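Local coordinates for protein ATP-dependent RNA helicase HrpB (Escherichia coli, PDB 6EUD) that hydrolyses ATP to ADP and phosphate as a bacterial DExH-box RNA helicase that binds single-stranded RNA, at residues A731-M734 and Q735-F738; L757-P760 and A761-L765; Y779-V782 and Q783-M786; P796-P799 and A800-A803. All blocks are in the same frame, centred on the assembly; numbering follows the deposited sequence.

Contact 1 (A731-M734 and Q735-F738); sequences AVRM and QEMF
R733 and E736 face each other across the start of a 3-10 turn that ends strand 729-733, their planar ends nearly crosswise. The carboxylate plane stands 75° from that of the guanidinium, with OE1 of E736 at the guanidinium edge and in its plane, 3.5 Å from NH2 of R733 in a salt bridge. A water ties the pair, accepting from N and NE of R733 and donating to OE1 of E736. The other oxygen, OE2, turns to the hydroxyls of T714 and S716, so the buried carboxylate is held through both oxygens. Q735 comes over a face of the same guanidinium. Its CG, between backbone N and carbonyl carbon (chi1 68°), and a further bend at chi2 fold the amide back, NE2 of Q735 3.3 Å from CD of R733 and 3.1 Å from NH1 of R733, donor to donor and thus no hydrogen bond. V732 and M737 cross at about a right angle, CG1 of V732 3.9 Å from CG of M737; both pack on L757. Two i to i+3 backbone bonds define the turn, E736 N to R733 O and M737 N to M734 O, each 2.9 Å; M734 O lies over a face of the F738 ring, 3.9 Å from CE1.

Contact 2 (L757-P760 and A761-L765); sequences LLSP and AQRPL
OG of S759 covers one face of the R763 guanidinium, standing 3.3 Å above its plane, over its centre, and makes no good hydrogen bond with the nitrogens beneath it. NH2 of R763 is hydrogen-bonded to the hydroxyl of Y790. The flat amide of Q762 offers OE1 to a methyl, CD1 of L758, at 3.5 Å. OG of S759 is placed by its first torsion of 74°, between the backbone N and the carbonyl carbon, where it can also take the N-H of A761 at 3.3 Å and, weakly, the backbone N-H of R763. These groups close the hairpin of strands 751-758 and 764-768. S759 to Q762 form a type I turn, with Q762 N 2.7 Å from S759 O; Q762 itself takes a left-handed backbone conformation and S759 N bonds to R763 O at 2.7 Å, the pattern of a type I turn with a G1 beta bulge. Beyond it L758 and P764 form an antiparallel non-hydrogen-bonded pair, with CD2 of L758 3.5 Å from CA of P764. L765 lays its branched end against the backbone where the first strand ends, its CG 3.5 Å from N of S759.

Contact 3 (Y779-V782 and Q783-M786); sequences YREV and QKEM
Y779 and Q783, one turn apart on helix 779-789, form the tight side of this contact. CB of Q783 lies over a face of the tyrosine ring, 4.2 Å from its centroid and 24° off the ring normal, a CH-pi contact. With CG anti to the backbone N (chi1 -180°) and the chain extended beyond it, the glutamine carries its amide past the ring and beside the phenol, at 34° to the ring plane. Q783 N bonds to Y779 O at 2.7 Å. V782 and M786 continue the close packing side by side and pointing the same way, with CG1 of V782 3.9 Å from CG of M786. Both side chains also touch L765 of strand 764-768.

The opposite character belongs to E781 and K784, which are exposed. OE1 of E781 and NZ of K784 are 3.9 Å apart, a long salt bridge, and the lysine leans on the backbone instead, its CG 3.4 Å from E781 O. Between these extremes a water donates to R780 O and to OE1 of Q783, the latter at 2.6 Å.

A leucine in place of Q783 would probably leave W795 O and the D797 carboxylate, both bonded by NE2, without that donor, and the bridging water without one of its acceptors. Since the phenol OH of Y779 likewise bonds P796 O, the chemistry implies that directional polar bonds on the packed side fix the following loop to this helix, whereas the long E781-K784 pair probably adds little more than a loose attraction.

Contact 4 (P796-P799 and A800-A803); sequences PDDP and ANTA
D798 O is the hub that ties D798 to N801 and T802, in a beta turn of D798 to N801 whose second residue is P799. Among the bonds to this oxygen, the backbone one comes from N801 N at 3.1 Å with an N-H...O angle of 153°. OG1 of T802 gives a side-chain to backbone bond to D798 O, also at 3.1 Å, and the two donors approach from opposite faces of the carbonyl plane, neither lying on a lone pair. Weak bonds from T802 N to D798 O and to P799 O add to this cluster. The threonine hydroxyl reaches back because OG1 lies beside the residue's own N (chi1 -70°), on the side where D798 O stands.

Contacts between polar side chains come next. The D798 carboxylate and the N801 amide meet with their planes 40° apart; OD2 of D798 and ND2 of N801, 2.4 Å apart, make a very short, doubtful hydrogen bond. A weak bond also runs from N801 N to OD2 of D798.

Van der Waals contact comes from P796, whose side chain crosses that of T802 at about a right angle, CB of P796 lying 3.2 Å from OG1 of T802. Replacing T802 by a valine would probably deprive D798 O of its hydroxyl donor on one face and leave the chain after the turn less firmly tied back.

The turn lies beyond helix 779-789: P799 packs on F738, on W775 of helix 771-776 and on Y779, while A800 also rests on W775 and P796 on F738.

Overall arrangement
All four contacts lie far toward the C-terminal end, away from the ATP-binding site. Contact 1 is buried, contacts 2 and 3 partly so, and contact 4 is at the surface. Contacts 1 and 2 share a sheet, strands 729-733 and 751-758 probably joined by V732 O with L758 N (2.9 Å) and, just past the strand end, by M734 N with L758 O. Contact 3 supplies the covering helix, where V782 and M786 meet M734 and L765. Contact 4 touches contacts 1 and 3 but not contact 2. Chemistry follows place: a salt bridge to a buried glutamate in contact 1, hairpin backbone bonds in contact 2, a packed apolar and polar face against an exposed, long ion pair in contact 3, and a polar turn in contact 4.

Contact 1 (A731-M734 and Q735-F738)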
loop_
_atom_site.group_PDB
_atom_site.type_symbol
_atom_site.label_atom_id
_atom_site.label_comp_id
_atom_site.label_asym_id
_atom_site.label_seq_id
_atom_site.Cartn_x
_atom_site.Cartn_y
_atom_site.Cartn_z
ATOM N N ALA A 731 -45.891 9.610 17.599
ATOM C CA ALA A 731 -47.306 9.316 17.407
ATOM C C ALA A 731 -48.100 9.921 18.545
ATOM O O ALA A 731 -47.960 9.505 19.694
ATOM C CB ALA A 731 -47.530 7.830 17.321
ATOM N N VAL A 732 -48.923 10.915 18.230
ATOM C CA VAL A 732 -49.611 11.684 19.270
ATOM C C VAL A 732 -50.993 12.128 18.813
ATOM O O VAL A 732 -51.173 12.519 17.662
ATOM C CB VAL A 732 -48.790 12.945 19.684
ATOM C CG1 VAL A 732 -48.538 13.844 18.480
ATOM C CG2 VAL A 732 -49.493 13.722 20.775
ATOM N N ARG A 733 -51.974 12.070 19.705
ATOM C CA ARG A 733 -53.294 12.597 19.371
ATOM C C ARG A 733 -53.186 14.096 19.093
ATOM O O ARG A 733 -52.592 14.847 19.862
ATOM C CB ARG A 733 -54.294 12.321 20.491
ATOM C CG ARG A 733 -54.556 10.845 20.730
ATOM C CD ARG A 733 -55.440 10.633 21.949
ATOM N NE ARG A 733 -54.799 11.147 23.152
ATOM C CZ ARG A 733 -55.388 11.237 24.338
ATOM N NH1 ARG A 733 -56.646 10.838 24.493
ATOM N NH2 ARG A 733 -54.714 11.720 25.370
ATOM N N MET A 734 -53.742 14.509 17.964
ATOM C CA MET A 734 -53.705 15.896 17.525
ATOM C C MET A 734 -54.162 16.846 18.621
ATOM O O MET A 734 -53.555 17.889 18.834
ATOM C CB MET A 734 -54.579 16.070 16.289
ATOM C CG MET A 734 -54.583 17.476 15.718
ATOM S SD MET A 734 -55.587 17.615 14.222
ATOM C CE MET A 734 -57.233 17.292 14.847
ATOM N N GLN A 735 -55.215 16.463 19.330
ATOM C CA GLN A 735 -55.791 17.308 20.379
ATOM C C GLN A 735 -54.738 17.718 21.435
ATOM O O GLN A 735 -54.832 18.797 22.033
ATOM C CB GLN A 735 -56.982 16.583 21.041
ATOM C CG GLN A 735 -56.583 15.357 21.848
ATOM C CD GLN A 735 -57.519 14.173 21.681
ATOM O OE1 GLN A 735 -58.282 14.098 20.724
ATOM N NE2 GLN A 735 -57.445 13.229 22.606
ATOM N N GLU A 736 -53.731 16.868 21.636
ATOM C CA GLU A 736 -52.717 17.113 22.652
ATOM C C GLU A 736 -51.676 18.140 22.205
ATOM O O GLU A 736 -50.933 18.674 23.017
ATOM C CB GLU A 736 -52.022 15.806 23.038
ATOM C CG GLU A 736 -52.917 14.805 23.770
ATOM C CD GLU A 736 -52.149 13.950 24.779
ATOM O OE1 GLU A 736 -51.565 12.902 24.399
ATOM O OE2 GLU A 736 -52.123 14.339 25.964
ATOM N N MET A 737 -51.614 18.416 20.908
ATOM C CA MET A 737 -50.638 19.370 20.389
ATOM C C MET A 737 -51.177 20.805 20.339
ATOM O O MET A 737 -50.505 21.711 19.838
ATOM C CB MET A 737 -50.184 18.942 18.999
ATOM C CG MET A 737 -49.445 17.621 18.982
ATOM S SD MET A 737 -48.038 17.653 20.085
ATOM C CE MET A 737 -47.107 19.065 19.424
ATOM N N PHE A 738 -52.387 21.017 20.844
ATOM C CA PHE A 738 -52.949 22.365 20.864
ATOM C C PHE A 738 -52.141 23.312 21.743
ATOM O O PHE A 738 -51.788 22.982 22.881
ATOM C CB PHE A 738 -54.395 22.338 21.354
ATOM C CG PHE A 738 -55.342 21.695 20.399
ATOM C CD1 PHE A 738 -54.995 21.534 19.070
ATOM C CD2 PHE A 738 -56.576 21.251 20.827
ATOM C CE1 PHE A 738 -55.870 20.936 18.182
ATOM C CE2 PHE A 738 -57.448 20.655 19.947
ATOM C CZ PHE A 738 -57.098 20.498 18.621
HETATM O O HOH W 1 -51.773 11.089 22.538
#

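Contact 2 (L757-P760 and A761-L765)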
loop_
_atom_site.group_PDB
_atom_site.type_symbol
_atom_site.label_atom_id
_atom_site.label_comp_id
_atom_site.label_asym_id
_atom_site.label_seq_id
_atom_site.Cartn_x
_atom_site.Cartn_y
_atom_site.Cartn_z
ATOM N N LEU A 757 -50.028 12.594 13.675
ATOM C CA LEU A 757 -51.171 13.188 14.344
ATOM C C LEU A 757 -52.386 12.289 14.256
ATOM O O LEU A 757 -52.823 11.917 13.172
ATOM C CB LEU A 757 -51.474 14.561 13.752
ATOM C CG LEU A 757 -50.346 15.569 13.976
ATOM C CD1 LEU A 757 -50.671 16.944 13.401
ATOM C CD2 LEU A 757 -50.074 15.665 15.466
ATOM N N LEU A 758 -52.929 11.948 15.414
ATOM C CA LEU A 758 -53.972 10.941 15.508
ATOM C C LEU A 758 -55.272 11.553 15.998
ATOM O O LEU A 758 -55.282 12.644 16.565
ATOM C CB LEU A 758 -53.525 9.815 16.443
ATOM C CG LEU A 758 -52.101 9.280 16.237
ATOM C CD1 LEU A 758 -51.658 8.477 17.454
ATOM C CD2 LEU A 758 -51.960 8.423 14.982
ATOM N N SER A 759 -56.364 10.841 15.757
ATOM C CA SER A 759 -57.673 11.169 16.311
ATOM C C SER A 759 -57.820 10.642 17.753
ATOM O O SER A 759 -56.960 9.899 18.223
ATOM C CB SER A 759 -58.742 10.568 15.404
ATOM O OG SER A 759 -58.787 9.163 15.594
ATOM N N PRO A 760 -58.911 11.011 18.460
ATOM C CA PRO A 760 -59.177 10.432 19.783
ATOM C C PRO A 760 -59.114 8.923 19.827
ATOM O O PRO A 760 -58.801 8.359 20.869
ATOM C CB PRO A 760 -60.602 10.886 20.071
ATOM C CG PRO A 760 -60.686 12.206 19.415
ATOM C CD PRO A 760 -59.891 12.068 18.146
ATOM N N ALA A 761 -59.420 8.291 18.698
ATOM C CA ALA A 761 -59.412 6.839 18.588
ATOM C C ALA A 761 -58.065 6.340 18.046
ATOM O O ALA A 761 -57.976 5.182 17.636
ATOM C CB ALA A 761 -60.557 6.350 17.711
ATOM N N GLN A 762 -57.038 7.204 18.061
ATOM C CA GLN A 762 -55.652 6.780 17.874
ATOM C C GLN A 762 -55.443 6.315 16.445
ATOM O O GLN A 762 -54.500 5.596 16.129
ATOM C CB GLN A 762 -55.325 5.743 18.959
ATOM C CG GLN A 762 -54.774 6.394 20.236
ATOM C CD GLN A 762 -53.252 6.149 20.403
ATOM O OE1 GLN A 762 -52.424 7.108 20.540
ATOM N NE2 GLN A 762 -52.952 4.856 20.714
ATOM N N ARG A 763 -56.282 6.911 15.598
ATOM C CA ARG A 763 -56.342 6.787 14.142
ATOM C C ARG A 763 -55.602 7.970 13.486
ATOM O O ARG A 763 -55.934 9.126 13.757
ATOM C CB ARG A 763 -57.815 6.763 13.696
ATOM C CG ARG A 763 -58.086 6.639 12.200
ATOM C CD ARG A 763 -59.601 6.700 11.917
ATOM N NE ARG A 763 -60.226 8.008 12.203
ATOM C CZ ARG A 763 -61.021 8.289 13.245
ATOM N NH1 ARG A 763 -61.537 9.508 13.380
ATOM N NH2 ARG A 763 -61.317 7.365 14.148
ATOM N N PRO A 764 -54.597 7.683 12.634
ATOM C CA PRO A 764 -53.731 8.637 11.915
ATOM C C PRO A 764 -54.496 9.628 11.034
ATOM O O PRO A 764 -55.098 9.241 10.033
ATOM C CB PRO A 764 -52.838 7.729 11.056
ATOM C CG PRO A 764 -53.547 6.423 11.005
ATOM C CD PRO A 764 -54.261 6.290 12.302
ATOM N N LEU A 765 -54.457 10.897 11.433
ATOM C CA LEU A 765 -55.090 11.991 10.717
ATOM C C LEU A 765 -54.132 12.665 9.727
ATOM O O LEU A 765 -54.524 13.027 8.625
ATOM C CB LEU A 765 -55.612 13.028 11.704
ATOM C CG LEU A 765 -56.682 12.562 12.688
ATOM C CD1 LEU A 765 -57.089 13.697 13.630
ATOM C CD2 LEU A 765 -57.895 12.009 11.945
#

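Contact 3 (Y779-V782 and Q783-M786)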
loop_
_atom_site.group_PDB
_atom_site.type_symbol
_atom_site.label_atom_id
_atom_site.label_comp_id
_atom_site.label_asym_id
_atom_site.label_seq_id
_atom_site.Cartn_x
_atom_site.Cartn_y
_atom_site.Cartn_z
ATOM N N TYR A 779 -55.345 21.373 8.349
ATOM C CA TYR A 779 -56.126 21.313 9.582
ATOM C C TYR A 779 -57.595 21.679 9.372
ATOM O O TYR A 779 -58.467 21.076 9.994
ATOM C CB TYR A 779 -55.537 22.218 10.672
ATOM C CG TYR A 779 -56.406 22.277 11.926
ATOM C CD1 TYR A 779 -56.383 21.248 12.872
ATOM C CD2 TYR A 779 -57.262 23.348 12.155
ATOM C CE1 TYR A 779 -57.182 21.298 14.014
ATOM C CE2 TYR A 779 -58.065 23.400 13.291
ATOM C CZ TYR A 779 -58.019 22.378 14.216
ATOM O OH TYR A 779 -58.826 22.445 15.340
ATOM N N ARG A 780 -57.882 22.659 8.516
ATOM C CA ARG A 780 -59.266 23.112 8.371
ATOM C C ARG A 780 -60.133 22.014 7.764
ATOM O O ARG A 780 -61.347 22.009 7.939
ATOM C CB ARG A 780 -59.351 24.392 7.531
ATOM C CG ARG A 780 -58.123 24.645 6.694
ATOM C CD ARG A 780 -58.363 25.603 5.536
ATOM N NE ARG A 780 -57.151 25.735 4.725
ATOM C CZ ARG A 780 -57.037 26.517 3.657
ATOM N NH1 ARG A 780 -58.071 27.245 3.251
ATOM N NH2 ARG A 780 -55.889 26.560 2.992
ATOM N N GLU A 781 -59.504 21.072 7.071
ATOM C CA GLU A 781 -60.231 19.949 6.498
ATOM C C GLU A 781 -60.321 18.789 7.489
ATOM O O GLU A 781 -61.257 17.991 7.442
ATOM C CB GLU A 781 -59.573 19.502 5.194
ATOM C CG GLU A 781 -59.533 20.593 4.115
ATOM C CD GLU A 781 -60.838 21.399 4.005
ATOM O OE1 GLU A 781 -61.932 20.788 4.014
ATOM O OE2 GLU A 781 -60.773 22.647 3.895
ATOM N N VAL A 782 -59.351 18.716 8.396
ATOM C CA VAL A 782 -59.371 17.740 9.482
ATOM C C VAL A 782 -60.356 18.170 10.582
ATOM O O VAL A 782 -61.037 17.337 11.183
ATOM C CB VAL A 782 -57.958 17.549 10.071
ATOM C CG1 VAL A 782 -57.970 16.542 11.230
ATOM C CG2 VAL A 782 -57.008 17.093 8.981
ATOM N N GLN A 783 -60.444 19.478 10.812
ATOM C CA GLN A 783 -61.334 20.047 11.817
ATOM C C GLN A 783 -62.797 19.762 11.525
ATOM O O GLN A 783 -63.599 19.598 12.441
ATOM C CB GLN A 783 -61.130 21.557 11.914
ATOM C CG GLN A 783 -62.020 22.228 12.943
ATOM C CD GLN A 783 -61.924 23.736 12.906
ATOM O OE1 GLN A 783 -61.496 24.319 11.909
ATOM N NE2 GLN A 783 -62.289 24.376 14.010
ATOM N N LYS A 784 -63.156 19.714 10.252
ATOM C CA LYS A 784 -64.553 19.496 9.917
ATOM C C LYS A 784 -64.923 18.025 10.135
ATOM O O LYS A 784 -66.040 17.729 10.557
ATOM C CB LYS A 784 -64.856 19.955 8.480
ATOM C CG LYS A 784 -64.461 18.986 7.383
ATOM C CD LYS A 784 -65.016 19.433 6.038
ATOM C CE LYS A 784 -64.744 18.399 4.957
ATOM N NZ LYS A 784 -65.282 18.813 3.633
ATOM N N GLU A 785 -63.988 17.107 9.889
ATOM C CA GLU A 785 -64.283 15.691 10.098
ATOM C C GLU A 785 -64.229 15.333 11.582
ATOM O O GLU A 785 -64.903 14.402 12.039
ATOM C CB GLU A 785 -63.327 14.794 9.311
ATOM C CG GLU A 785 -63.791 13.334 9.284
ATOM C CD GLU A 785 -62.874 12.415 8.499
ATOM O OE1 GLU A 785 -62.187 11.569 9.117
ATOM O OE2 GLU A 785 -62.854 12.530 7.257
ATOM N N MET A 786 -63.431 16.078 12.336
ATOM C CA MET A 786 -63.386 15.890 13.781
ATOM C C MET A 786 -64.610 16.516 14.445
ATOM O O MET A 786 -64.986 16.143 15.560
ATOM C CB MET A 786 -62.095 16.474 14.361
ATOM C CG MET A 786 -60.839 15.804 13.839
ATOM S SD MET A 786 -61.031 14.019 13.705
ATOM C CE MET A 786 -60.899 13.620 15.406
HETATM O O HOH W 2 -62.047 24.251 9.353
#

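Contact 4 (P796-P799 and A800-A803)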
loop_
_atom_site.group_PDB
_atom_site.type_symbol
_atom_site.label_atom_id
_atom_site.label_comp_id
_atom_site.label_asym_id
_atom_site.label_seq_id
_atom_site.Cartn_x
_atom_site.Cartn_y
_atom_site.Cartn_z
ATOM N N PRO A 796 -60.921 23.593 17.916
ATOM C CA PRO A 796 -60.826 25.056 17.786
ATOM C C PRO A 796 -60.324 25.544 16.426
ATOM O O PRO A 796 -59.514 24.876 15.774
ATOM C CB PRO A 796 -59.827 25.429 18.878
ATOM C CG PRO A 796 -58.947 24.227 18.981
ATOM C CD PRO A 796 -59.842 23.041 18.751
ATOM N N ASP A 797 -60.793 26.720 16.022
ATOM C CA ASP A 797 -60.420 27.295 14.737
ATOM C C ASP A 797 -58.968 27.786 14.766
ATOM O O ASP A 797 -58.334 27.923 13.721
ATOM C CB ASP A 797 -61.379 28.435 14.360
ATOM C CG ASP A 797 -62.820 27.955 14.151
ATOM O OD1 ASP A 797 -63.082 27.160 13.222
ATOM O OD2 ASP A 797 -63.699 28.371 14.934
ATOM N N ASP A 798 -58.435 28.030 15.961
ATOM C CA ASP A 798 -57.035 28.448 16.102
ATOM C C ASP A 798 -56.256 27.549 17.086
ATOM O O ASP A 798 -55.871 27.987 18.175
ATOM C CB ASP A 798 -56.965 29.907 16.554
ATOM C CG ASP A 798 -55.650 30.569 16.194
ATOM O OD1 ASP A 798 -55.642 31.408 15.268
ATOM O OD2 ASP A 798 -54.624 30.255 16.831
ATOM N N PRO A 799 -56.003 26.286 16.690
ATOM C CA PRO A 799 -55.367 25.287 17.561
ATOM C C PRO A 799 -53.960 25.674 18.012
ATOM O O PRO A 799 -53.563 25.331 19.122
ATOM C CB PRO A 799 -55.338 24.032 16.681
ATOM C CG PRO A 799 -55.404 24.546 15.287
ATOM C CD PRO A 799 -56.244 25.762 15.333
ATOM N N ALA A 800 -53.226 26.391 17.173
ATOM C CA ALA A 800 -51.891 26.870 17.524
ATOM C C ALA A 800 -51.869 27.739 18.789
ATOM O O ALA A 800 -50.845 27.792 19.486
ATOM C CB ALA A 800 -51.298 27.648 16.360
ATOM N N ASN A 801 -52.985 28.418 19.075
ATOM C CA ASN A 801 -53.061 29.341 20.216
ATOM C C ASN A 801 -54.077 28.954 21.295
ATOM O O ASN A 801 -54.200 29.638 22.307
ATOM C CB ASN A 801 -53.378 30.758 19.734
ATOM C CG ASN A 801 -52.314 31.306 18.815
ATOM O OD1 ASN A 801 -51.273 31.774 19.267
ATOM N ND2 ASN A 801 -52.572 31.260 17.515
ATOM N N THR A 802 -54.810 27.871 21.074
ATOM C CA THR A 802 -55.739 27.369 22.077
ATOM C C THR A 802 -55.015 26.806 23.301
ATOM O O THR A 802 -54.134 25.949 23.174
ATOM C CB THR A 802 -56.643 26.285 21.487
ATOM O OG1 THR A 802 -57.556 26.895 20.568
ATOM C CG2 THR A 802 -57.426 25.580 22.588
ATOM N N ALA A 803 -55.389 27.294 24.483
ATOM C CA ALA A 803 -54.787 26.845 25.732
ATOM C C ALA A 803 -54.902 25.338 25.893
ATOM O O ALA A 803 -56.002 24.783 25.826
ATOM C CB ALA A 803 -55.431 27.543 26.909
#